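Local coordinates for defective in germ line development protein 3, isoform a (Caenorhabditis elegans, PDB 3N89) that probably acts in RNA-linked control of germline development, with four KH domains packed into one globular platform, at residues P182-L188 against K240-I245; L209-I213 against Y254-L258; E216-I220 against N247-A251; E37-Y41 against A81-T85. The contacts are given in a common frame with arbitrary orientation. Residue numbers count along the deposited sequence, not the author numbering.

In the fold
From the N terminus, contact 4 comes first. It closes a loop of 39 residues in the first KH domain of the chain and ties the turn after strand 29-35 to strand 83-87. The other three open after it closes, together in the third KH domain. Contact 1 pairs strand 186-193 with strand 236-242. Contact 2 opens inside that span and ends beyond it, so the two cross. It joins helix 209-217 to helix 245-257. Contact 3 lies within the span of contact 2, on the same two helices, and also crosses contact 1. Contacts 1 and 3 meet where V242 N probably hydrogen-bonds to I220 O. I213 and A251 link contacts 2 and 3.

Contact 1. Residues P182-L188 against K240-I245; sequences PENNFTL and KVVGNI
Strands 186-188 and 240-242 run antiparallel at 157°, axes 4.7 Å apart. K240 CG touches T187 CG2 at 3.5 Å. V241 forms a hydrogen-bonded pair with L188: L188 N to V241 O is 2.9 Å and V241 N to L188 O is 3.0 Å. V242 forms a non-hydrogen-bonded pair with T187, CA to CA 4.6 Å, and V242 CA approaches F186 O at 3.3 Å. G243 N donates to F186 O at 3.1 Å. The G243 backbone (phi 146°, psi -177°) suits glycine, and G243 O lies 3.0 Å from F186 CB. N244 sits at the N-cap position of helix 245-257 without a side-chain capping bond. I245 CB lies 3.9 Å from the centroid of the F186 ring (chi1 m), over its face, a CH-pi contact. In chain order these are the first and third strands of a type I KH sheet, side by side. T187 also bonds to strand 105-111 and V242 to strand 220-222. V241 and L188 face helix 245-257, while F186 and I245 touch helix 161-175.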
loop_
_atom_site.group_PDB
_atom_site.type_symbol
_atom_site.label_atom_id
_atom_site.label_comp_id
_atom_site.label_asym_id
_atom_site.label_seq_id
_atom_site.Cartn_x
_atom_site.Cartn_y
_atom_site.Cartn_z
ATOM N N PRO A 182 -10.950 -25.858 -12.943
ATOM C CA PRO A 182 -11.852 -25.324 -11.914
ATOM C C PRO A 182 -11.932 -23.798 -11.988
ATOM O O PRO A 182 -11.090 -23.164 -12.622
ATOM C CB PRO A 182 -11.224 -25.826 -10.618
ATOM C CG PRO A 182 -10.644 -27.151 -11.034
ATOM C CD PRO A 182 -9.984 -26.805 -12.354
ATOM N N GLU A 183 -12.938 -23.211 -11.342
ATOM C CA GLU A 183 -13.108 -21.761 -11.387
ATOM C C GLU A 183 -12.787 -21.000 -10.103
ATOM O O GLU A 183 -13.139 -19.828 -9.963
ATOM C CB GLU A 183 -14.528 -21.420 -11.843
ATOM C CG GLU A 183 -14.795 -21.767 -13.301
ATOM C CD GLU A 183 -16.204 -21.418 -13.732
ATOM O OE1 GLU A 183 -17.155 -21.982 -13.151
ATOM O OE2 GLU A 183 -16.361 -20.578 -14.647
ATOM N N ASN A 184 -12.115 -21.668 -9.174
ATOM C CA ASN A 184 -11.713 -21.065 -7.908
ATOM C C ASN A 184 -10.428 -21.771 -7.508
ATOM O O ASN A 184 -10.228 -22.141 -6.350
ATOM C CB ASN A 184 -12.790 -21.282 -6.845
ATOM C CG ASN A 184 -13.964 -20.328 -6.996
ATOM O OD1 ASN A 184 -14.428 -20.063 -8.103
ATOM N ND2 ASN A 184 -14.459 -19.819 -5.872
ATOM N N ASN A 185 -9.561 -21.944 -8.500
ATOM C CA ASN A 185 -8.287 -22.631 -8.349
ATOM C C ASN A 185 -7.161 -21.704 -7.899
ATOM O O ASN A 185 -5.996 -22.099 -7.897
ATOM C CB ASN A 185 -7.923 -23.278 -9.691
ATOM C CG ASN A 185 -7.122 -24.557 -9.535
ATOM O OD1 ASN A 185 -6.031 -24.690 -10.093
ATOM N ND2 ASN A 185 -7.667 -25.512 -8.792
ATOM N N PHE A 186 -7.502 -20.475 -7.517
ATOM C CA PHE A 186 -6.489 -19.512 -7.074
ATOM C C PHE A 186 -6.819 -18.830 -5.753
ATOM O O PHE A 186 -7.962 -18.455 -5.498
ATOM C CB PHE A 186 -6.272 -18.452 -8.151
ATOM C CG PHE A 186 -5.518 -18.956 -9.345
ATOM C CD1 PHE A 186 -4.130 -18.995 -9.337
ATOM C CD2 PHE A 186 -6.195 -19.419 -10.468
ATOM C CE1 PHE A 186 -3.427 -19.484 -10.433
ATOM C CE2 PHE A 186 -5.506 -19.909 -11.564
ATOM C CZ PHE A 186 -4.115 -19.944 -11.548
ATOM N N THR A 187 -5.798 -18.657 -4.922
ATOM C CA THR A 187 -5.968 -18.029 -3.618
ATOM C C THR A 187 -4.840 -17.045 -3.331
ATOM O O THR A 187 -3.672 -17.361 -3.556
ATOM C CB THR A 187 -5.960 -19.081 -2.500
ATOM O OG1 THR A 187 -6.916 -20.105 -2.795
ATOM C CG2 THR A 187 -6.296 -18.438 -1.167
ATOM N N LEU A 188 -5.194 -15.858 -2.844
ATOM C CA LEU A 188 -4.209 -14.844 -2.492
ATOM C C LEU A 188 -4.394 -14.451 -1.037
ATOM O O LEU A 188 -5.519 -14.250 -0.574
ATOM C CB LEU A 188 -4.343 -13.591 -3.362
ATOM C CG LEU A 188 -3.350 -12.481 -2.964
ATOM C CD1 LEU A 188 -2.547 -12.041 -4.184
ATOM C CD2 LEU A 188 -4.086 -11.311 -2.337
ATOM N N LYS A 240 -8.343 -13.539 3.049
ATOM C CA LYS A 240 -8.168 -14.548 2.005
ATOM C C LYS A 240 -9.084 -14.328 0.802
ATOM O O LYS A 240 -10.304 -14.241 0.939
ATOM C CB LYS A 240 -8.394 -15.959 2.549
ATOM C CG LYS A 240 -7.871 -17.021 1.586
ATOM C CD LYS A 240 -7.874 -18.429 2.157
ATOM C CE LYS A 240 -9.248 -19.063 2.093
ATOM N NZ LYS A 240 -9.151 -20.533 2.353
ATOM N N VAL A 241 -8.488 -14.262 -0.383
ATOM C CA VAL A 241 -9.235 -14.040 -1.618
ATOM C C VAL A 241 -9.189 -15.294 -2.498
ATOM O O VAL A 241 -8.130 -15.897 -2.651
ATOM C CB VAL A 241 -8.619 -12.845 -2.400
ATOM C CG1 VAL A 241 -9.433 -12.536 -3.623
ATOM C CG2 VAL A 241 -8.559 -11.615 -1.514
ATOM N N VAL A 242 -10.324 -15.691 -3.073
ATOM C CA VAL A 242 -10.373 -16.875 -3.944
ATOM C C VAL A 242 -11.077 -16.579 -5.274
ATOM O O VAL A 242 -11.957 -15.727 -5.334
ATOM C CB VAL A 242 -11.111 -18.056 -3.267
ATOM C CG1 VAL A 242 -11.255 -19.215 -4.249
ATOM C CG2 VAL A 242 -10.359 -18.508 -2.031
ATOM N N GLY A 243 -10.685 -17.285 -6.335
ATOM C CA GLY A 243 -11.290 -17.087 -7.641
ATOM C C GLY A 243 -10.293 -17.291 -8.771
ATOM O O GLY A 243 -9.143 -17.651 -8.525
ATOM N N ASN A 244 -10.720 -17.082 -10.011
ATOM C CA ASN A 244 -9.811 -17.237 -11.140
ATOM C C ASN A 244 -8.661 -16.262 -10.970
ATOM O O ASN A 244 -8.763 -15.296 -10.215
ATOM C CB ASN A 244 -10.515 -16.951 -12.469
ATOM C CG ASN A 244 -11.687 -17.872 -12.715
ATOM O OD1 ASN A 244 -11.809 -18.928 -12.086
ATOM N ND2 ASN A 244 -12.557 -17.482 -13.645
ATOM N N ILE A 245 -7.575 -16.505 -11.691
ATOM C CA ILE A 245 -6.406 -15.649 -11.596
ATOM C C ILE A 245 -6.677 -14.174 -11.897
ATOM O O ILE A 245 -6.259 -13.312 -11.136
ATOM C CB ILE A 245 -5.262 -16.173 -12.508
ATOM C CG1 ILE A 245 -4.048 -15.248 -12.409
ATOM C CG2 ILE A 245 -5.749 -16.288 -13.944
ATOM C CD1 ILE A 245 -3.529 -15.091 -11.002
#

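Contact 2. Residues L209-I213 against Y254-L258; sequences LMPVI and YIMDL
I213 loses the most surface here. It lies on helix 209-217, with chi1 m and chi2 t, and its CA-to-CB bond points toward helix 245-257. Its CD1 reaches Y254 CB at 3.7 Å and I255 CG1 at 3.8 Å. I213 CA and Y254 CA are 7.0 Å apart, the nearest CA pair across the segments. I213 CG2 meets the Y254 ring at its edge. L258 comes next, near the C-terminal end of helix 245-257, with chi1 m and chi2 t. Its CD1 packs on L209 CD2 at 3.6 Å and on M210 CE at 4.1 Å. This is the pairing of helices 209-217 and 245-257, the second and last of a type I KH domain, on one side of its three-stranded sheet. I255, also m and t, completes the set: its CG1 lies 4.3 Å from M210 SD. M210 has chi1 m, chi2 m and chi3 p. No hydrogen bond crosses between the segments, and the joint is apolar. I255 also touches F190 of strand 186-193, and L209 touches F363 in a loop.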
loop_
_atom_site.group_PDB
_atom_site.type_symbol
_atom_site.label_atom_id
_atom_site.label_comp_id
_atom_site.label_asym_id
_atom_site.label_seq_id
_atom_site.Cartn_x
_atom_site.Cartn_y
_atom_site.Cartn_z
ATOM N N LEU A 209 -17.197 -3.246 3.549
ATOM C CA LEU A 209 -16.523 -2.990 2.271
ATOM C C LEU A 209 -16.056 -4.134 1.376
ATOM O O LEU A 209 -15.904 -3.936 0.171
ATOM C CB LEU A 209 -15.343 -2.044 2.501
ATOM C CG LEU A 209 -15.443 -0.645 1.887
ATOM C CD1 LEU A 209 -16.828 -0.063 2.132
ATOM C CD2 LEU A 209 -14.360 0.247 2.478
ATOM N N MET A 210 -15.815 -5.318 1.925
ATOM C CA MET A 210 -15.364 -6.417 1.076
ATOM C C MET A 210 -16.480 -6.962 0.187
ATOM O O MET A 210 -16.268 -7.188 -1.005
ATOM C CB MET A 210 -14.756 -7.543 1.915
ATOM C CG MET A 210 -13.476 -7.150 2.654
ATOM S SD MET A 210 -12.079 -6.797 1.559
ATOM C CE MET A 210 -12.322 -5.051 1.191
ATOM N N PRO A 211 -17.685 -7.180 0.747
ATOM C CA PRO A 211 -18.801 -7.700 -0.057
ATOM C C PRO A 211 -18.933 -6.981 -1.399
ATOM O O PRO A 211 -19.275 -7.593 -2.414
ATOM C CB PRO A 211 -20.007 -7.472 0.847
ATOM C CG PRO A 211 -19.432 -7.745 2.207
ATOM C CD PRO A 211 -18.096 -7.006 2.155
ATOM N N VAL A 212 -18.656 -5.681 -1.397
ATOM C CA VAL A 212 -18.739 -4.875 -2.615
ATOM C C VAL A 212 -17.700 -5.358 -3.615
ATOM O O VAL A 212 -17.974 -5.453 -4.809
ATOM C CB VAL A 212 -18.485 -3.371 -2.322
ATOM C CG1 VAL A 212 -18.435 -2.581 -3.629
ATOM C CG2 VAL A 212 -19.575 -2.826 -1.411
ATOM N N ILE A 213 -16.502 -5.658 -3.123
ATOM C CA ILE A 213 -15.440 -6.133 -3.998
ATOM C C ILE A 213 -15.824 -7.475 -4.614
ATOM O O ILE A 213 -15.662 -7.674 -5.817
ATOM C CB ILE A 213 -14.105 -6.261 -3.242
ATOM C CG1 ILE A 213 -13.595 -4.865 -2.869
ATOM C CG2 ILE A 213 -13.077 -6.999 -4.109
ATOM C CD1 ILE A 213 -12.207 -4.856 -2.275
ATOM N N TYR A 254 -8.275 -3.615 -5.695
ATOM C CA TYR A 254 -9.312 -2.838 -5.026
ATOM C C TYR A 254 -9.046 -2.762 -3.521
ATOM O O TYR A 254 -9.257 -1.715 -2.891
ATOM C CB TYR A 254 -10.699 -3.428 -5.300
ATOM C CG TYR A 254 -11.163 -3.290 -6.742
ATOM C CD1 TYR A 254 -10.558 -2.376 -7.613
ATOM C CD2 TYR A 254 -12.225 -4.055 -7.228
ATOM C CE1 TYR A 254 -11.003 -2.226 -8.929
ATOM C CE2 TYR A 254 -12.674 -3.914 -8.534
ATOM C CZ TYR A 254 -12.062 -3.000 -9.380
ATOM O OH TYR A 254 -12.517 -2.863 -10.674
ATOM N N ILE A 255 -8.588 -3.872 -2.943
ATOM C CA ILE A 255 -8.266 -3.896 -1.523
ATOM C C ILE A 255 -7.163 -2.867 -1.298
ATOM O O ILE A 255 -7.271 -2.017 -0.421
ATOM C CB ILE A 255 -7.742 -5.280 -1.063
ATOM C CG1 ILE A 255 -8.837 -6.340 -1.214
ATOM C CG2 ILE A 255 -7.288 -5.203 0.385
ATOM C CD1 ILE A 255 -8.415 -7.747 -0.759
ATOM N N MET A 256 -6.103 -2.940 -2.102
ATOM C CA MET A 256 -4.996 -1.993 -1.972
ATOM C C MET A 256 -5.388 -0.533 -2.224
ATOM O O MET A 256 -4.720 0.373 -1.740
ATOM C CB MET A 256 -3.836 -2.365 -2.906
ATOM C CG MET A 256 -3.128 -3.668 -2.558
ATOM S SD MET A 256 -1.395 -3.717 -3.124
ATOM C CE MET A 256 -1.571 -3.138 -4.844
ATOM N N ASP A 257 -6.444 -0.294 -2.997
ATOM C CA ASP A 257 -6.868 1.081 -3.241
ATOM C C ASP A 257 -7.392 1.679 -1.928
ATOM O O ASP A 257 -7.494 2.897 -1.793
ATOM C CB ASP A 257 -7.994 1.149 -4.283
ATOM C CG ASP A 257 -7.502 1.027 -5.718
ATOM O OD1 ASP A 257 -6.346 1.402 -6.016
ATOM O OD2 ASP A 257 -8.310 0.573 -6.560
ATOM N N LEU A 258 -7.729 0.813 -0.970
ATOM C CA LEU A 258 -8.271 1.251 0.318
ATOM C C LEU A 258 -7.221 1.557 1.380
ATOM O O LEU A 258 -7.515 2.223 2.373
ATOM C CB LEU A 258 -9.247 0.204 0.870
ATOM C CG LEU A 258 -10.572 -0.005 0.128
ATOM C CD1 LEU A 258 -11.438 -1.016 0.879
ATOM C CD2 LEU A 258 -11.303 1.314 0.012
#

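Contact 3. Residues E216-I220 against N247-A251; sequences ETTTI and NVLKA
The strongest bond runs from the side chain of N247 to the end of helix 209-217. N247 ND2 donates to T217 O at 2.6 Å. A second, weak bond goes from N247 ND2 to T218 O at 3.3 Å. The N247 rotamer (chi1 m, chi2 42°) brings the amide to both carbonyls. T217 is the last helical residue. T218 leaves the helix with positive phi (52°, psi 70°), so the two carbonyls lie at the turn. T217 OG1 also lies 2.8 Å from N247 O. The CA atoms of T217 and N247 are 5.4 Å apart, the nearest across the two segments. Packing surrounds this polar centre. T217 (chi1 t) points toward helix 245-257: its OG1 is 3.6 Å from K250 CB and its CG2 4.1 Å from A251 CB. T219 (chi1 m) sets its OG1 3.6 Å from N247 CB and 4.4 Å from A251 CB. On helix 245-257, A251 N bonds to N247 O at 2.8 Å. V248 points away from the turn and touches V241 of strand 236-242. L249 faces helix 161-175 and strand 105-111, in the preceding KH domain. After T219 the chain enters strand 220-222, where I220 bonds to V242. The arrangement belongs to the type I KH fold: the turn from helix 209-217 into the second strand rests on the start of the last helix.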
loop_
_atom_site.group_PDB
_atom_site.type_symbol
_atom_site.label_atom_id
_atom_site.label_comp_id
_atom_site.label_asym_id
_atom_site.label_seq_id
_atom_site.Cartn_x
_atom_site.Cartn_y
_atom_site.Cartn_z
ATOM N N GLU A 216 -18.177 -7.098 -7.509
ATOM C CA GLU A 216 -17.561 -6.510 -8.698
ATOM C C GLU A 216 -16.468 -7.368 -9.323
ATOM O O GLU A 216 -16.154 -7.221 -10.504
ATOM C CB GLU A 216 -16.952 -5.146 -8.353
ATOM C CD GLU A 216 -19.023 -3.707 -8.547
ATOM N N THR A 217 -15.888 -8.268 -8.540
ATOM C CA THR A 217 -14.791 -9.081 -9.046
ATOM C C THR A 217 -15.052 -10.579 -9.130
ATOM O O THR A 217 -14.178 -11.332 -9.562
ATOM C CB THR A 217 -13.529 -8.859 -8.190
ATOM O OG1 THR A 217 -12.394 -9.424 -8.850
ATOM C CG2 THR A 217 -13.688 -9.521 -6.840
ATOM N N THR A 218 -16.243 -11.013 -8.723
ATOM C CA THR A 218 -16.577 -12.432 -8.761
ATOM C C THR A 218 -15.451 -13.158 -8.042
ATOM O O THR A 218 -14.655 -13.858 -8.660
ATOM C CB THR A 218 -16.631 -12.973 -10.201
ATOM O OG1 THR A 218 -16.946 -11.911 -11.108
ATOM C CG2 THR A 218 -17.682 -14.065 -10.313
ATOM N N THR A 219 -15.380 -12.971 -6.735
ATOM C CA THR A 219 -14.344 -13.592 -5.936
ATOM C C THR A 219 -14.948 -13.859 -4.574
ATOM O O THR A 219 -16.029 -13.364 -4.266
ATOM C CB THR A 219 -13.136 -12.635 -5.790
ATOM O OG1 THR A 219 -12.533 -12.425 -7.073
ATOM C CG2 THR A 219 -12.102 -13.200 -4.845
ATOM N N ILE A 220 -14.275 -14.665 -3.767
ATOM C CA ILE A 220 -14.768 -14.951 -2.431
ATOM C C ILE A 220 -13.723 -14.406 -1.477
ATOM O O ILE A 220 -12.524 -14.601 -1.684
ATOM C CB ILE A 220 -14.981 -16.469 -2.213
ATOM C CG1 ILE A 220 -16.093 -16.969 -3.151
ATOM C CG2 ILE A 220 -15.376 -16.739 -0.768
ATOM C CD1 ILE A 220 -16.278 -18.473 -3.149
ATOM N N ASN A 247 -9.512 -12.353 -11.776
ATOM C CA ASN A 247 -10.364 -11.710 -10.779
ATOM C C ASN A 247 -9.621 -11.445 -9.467
ATOM O O ASN A 247 -9.742 -10.369 -8.882
ATOM C CB ASN A 247 -11.590 -12.580 -10.502
ATOM C CG ASN A 247 -12.381 -12.888 -11.758
ATOM O OD1 ASN A 247 -11.806 -13.182 -12.809
ATOM N ND2 ASN A 247 -13.707 -12.838 -11.653
ATOM N N VAL A 248 -8.850 -12.425 -9.007
ATOM C CA VAL A 248 -8.115 -12.273 -7.758
ATOM C C VAL A 248 -7.185 -11.061 -7.783
ATOM O O VAL A 248 -7.217 -10.225 -6.875
ATOM C CB VAL A 248 -7.276 -13.525 -7.435
ATOM C CG1 VAL A 248 -6.648 -13.376 -6.060
ATOM C CG2 VAL A 248 -8.143 -14.758 -7.478
ATOM N N LEU A 249 -6.355 -10.967 -8.816
ATOM C CA LEU A 249 -5.432 -9.846 -8.924
ATOM C C LEU A 249 -6.205 -8.527 -9.038
ATOM O O LEU A 249 -5.632 -7.449 -8.899
ATOM C CB LEU A 249 -4.493 -10.034 -10.126
ATOM C CG LEU A 249 -3.622 -11.304 -10.116
ATOM C CD1 LEU A 249 -2.574 -11.202 -11.213
ATOM C CD2 LEU A 249 -2.924 -11.473 -8.762
ATOM N N LYS A 250 -7.508 -8.625 -9.293
ATOM C CA LYS A 250 -8.361 -7.446 -9.400
ATOM C C LYS A 250 -8.866 -7.136 -7.993
ATOM O O LYS A 250 -8.992 -5.977 -7.595
ATOM C CB LYS A 250 -9.544 -7.719 -10.334
ATOM C CG LYS A 250 -10.053 -6.474 -11.048
ATOM C CD LYS A 250 -8.932 -5.860 -11.863
ATOM C CE LYS A 250 -9.258 -4.451 -12.304
ATOM N NZ LYS A 250 -8.051 -3.754 -12.844
ATOM N N ALA A 251 -9.166 -8.183 -7.239
ATOM C CA ALA A 251 -9.614 -8.002 -5.868
ATOM C C ALA A 251 -8.456 -7.331 -5.125
ATOM O O ALA A 251 -8.640 -6.335 -4.426
ATOM C CB ALA A 251 -9.938 -9.349 -5.244
#

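Contact 4. Residues E37-Y41 against A81-T85; sequences ESQYY and AQQVT
Residues 38-40 form a short 3-10 turn between strand 29-35 and helix 41-45. Y40 N bonds to E37 O at 2.9 Å and Y41 N to S38 O at 3.0 Å. Opposite them, Q82 (phi -130°, psi 32°) leads into the extended strand 83-85. The nearest CA atoms are those of S38 and Q82, 6.0 Å apart. Q82 (chi1 m, chi2 t) points toward the turn and loses more surface than any other residue here. Y41 (chi1 m) also points across. Its OH lies 3.2 Å from Q82 CA and 3.6 Å from Q82 CB, with Q82 CA near the ring plane at its edge. Y41 CE1 touches V84 CG2 at 4.4 Å, and both residues also pack on L67 and P68. E37 points away, and its OE1 accepts a hydrogen bond from T191 N in the third KH domain. The backbones of Q82 and V84 bond to F36 and M34. In this type I KH domain, the loop from first strand to first helix thus packs beside the start of the third strand.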
loop_
_atom_site.group_PDB
_atom_site.type_symbol
_atom_site.label_atom_id
_atom_site.label_comp_id
_atom_site.label_asym_id
_atom_site.label_seq_id
_atom_site.Cartn_x
_atom_site.Cartn_y
_atom_site.Cartn_z
ATOM N N GLU A 37 3.033 -5.126 2.500
ATOM C CA GLU A 37 2.966 -6.429 3.157
ATOM C C GLU A 37 4.332 -7.006 3.538
ATOM O O GLU A 37 5.125 -7.375 2.669
ATOM C CB GLU A 37 2.218 -7.401 2.253
ATOM C CG GLU A 37 0.942 -6.799 1.708
ATOM C CD GLU A 37 0.112 -7.788 0.942
ATOM O OE1 GLU A 37 -0.401 -8.746 1.565
ATOM O OE2 GLU A 37 -0.025 -7.609 -0.286
ATOM N N SER A 38 4.575 -7.104 4.846
ATOM C CA SER A 38 5.839 -7.601 5.396
ATOM C C SER A 38 6.377 -8.907 4.820
ATOM O O SER A 38 7.584 -9.133 4.829
ATOM C CB SER A 38 5.723 -7.747 6.919
ATOM O OG SER A 38 4.773 -8.739 7.271
ATOM N N GLN A 39 5.486 -9.766 4.341
ATOM C CA GLN A 39 5.874 -11.053 3.775
ATOM C C GLN A 39 6.727 -10.884 2.513
ATOM O O GLN A 39 7.303 -11.846 2.004
ATOM C CB GLN A 39 4.618 -11.870 3.452
ATOM C CG GLN A 39 3.655 -11.159 2.511
ATOM C CD GLN A 39 2.389 -11.957 2.247
ATOM O OE1 GLN A 39 2.439 -13.070 1.711
ATOM N NE2 GLN A 39 1.245 -11.390 2.622
ATOM N N TYR A 40 6.812 -9.651 2.024
ATOM C CA TYR A 40 7.580 -9.351 0.827
ATOM C C TYR A 40 8.780 -8.454 1.131
ATOM O O TYR A 40 9.538 -8.097 0.229
ATOM C CB TYR A 40 6.685 -8.659 -0.202
ATOM C CG TYR A 40 5.477 -9.466 -0.615
ATOM C CD1 TYR A 40 5.623 -10.683 -1.280
ATOM C CD2 TYR A 40 4.185 -9.023 -0.329
ATOM C CE1 TYR A 40 4.514 -11.442 -1.650
ATOM C CE2 TYR A 40 3.068 -9.775 -0.691
ATOM C CZ TYR A 40 3.239 -10.986 -1.350
ATOM O OH TYR A 40 2.141 -11.755 -1.684
ATOM N N TYR A 41 8.959 -8.078 2.394
ATOM C CA TYR A 41 10.076 -7.210 2.737
ATOM C C TYR A 41 11.397 -7.764 2.237
ATOM O O TYR A 41 12.172 -7.052 1.595
ATOM C CB TYR A 41 10.137 -6.955 4.250
ATOM C CG TYR A 41 9.081 -5.966 4.722
ATOM C CD1 TYR A 41 8.382 -5.182 3.803
ATOM C CD2 TYR A 41 8.773 -5.820 6.080
ATOM C CE1 TYR A 41 7.406 -4.291 4.214
ATOM C CE2 TYR A 41 7.791 -4.919 6.503
ATOM C CZ TYR A 41 7.111 -4.161 5.561
ATOM O OH TYR A 41 6.122 -3.284 5.951
ATOM N N ALA A 81 2.954 -1.448 11.951
ATOM C CA ALA A 81 3.466 -2.793 11.699
ATOM C C ALA A 81 4.006 -2.976 10.281
ATOM O O ALA A 81 5.030 -3.625 10.077
ATOM C CB ALA A 81 2.371 -3.814 11.965
ATOM N N GLN A 82 3.329 -2.391 9.302
ATOM C CA GLN A 82 3.743 -2.544 7.910
ATOM C C GLN A 82 3.845 -1.234 7.150
ATOM O O GLN A 82 3.610 -1.201 5.943
ATOM C CB GLN A 82 2.763 -3.469 7.183
ATOM C CG GLN A 82 2.660 -4.841 7.810
ATOM C CD GLN A 82 1.797 -5.789 7.018
ATOM O OE1 GLN A 82 0.602 -5.563 6.853
ATOM N NE2 GLN A 82 2.400 -6.866 6.522
ATOM N N GLN A 83 4.211 -0.164 7.847
ATOM C CA GLN A 83 4.312 1.140 7.218
ATOM C C GLN A 83 5.716 1.465 6.754
ATOM O O GLN A 83 6.678 1.405 7.527
ATOM C CB GLN A 83 3.832 2.221 8.175
ATOM C CG GLN A 83 3.055 3.343 7.506
ATOM C CD GLN A 83 2.381 4.246 8.516
ATOM O OE1 GLN A 83 2.989 5.176 9.045
ATOM N NE2 GLN A 83 1.118 3.960 8.806
ATOM N N VAL A 84 5.818 1.802 5.474
ATOM C CA VAL A 84 7.080 2.166 4.860
ATOM C C VAL A 84 7.071 3.656 4.558
ATOM O O VAL A 84 6.081 4.191 4.061
ATOM C CB VAL A 84 7.303 1.384 3.560
ATOM C CG1 VAL A 84 8.099 2.223 2.564
ATOM C CG2 VAL A 84 8.047 0.094 3.873
ATOM N N THR A 85 8.176 4.329 4.854
ATOM C CA THR A 85 8.257 5.759 4.605
ATOM C C THR A 85 9.253 6.089 3.503
ATOM O O THR A 85 10.302 5.458 3.375
ATOM C CB THR A 85 8.673 6.516 5.867
ATOM O OG1 THR A 85 9.994 6.121 6.236
ATOM C CG2 THR A 85 7.736 6.191 7.016
#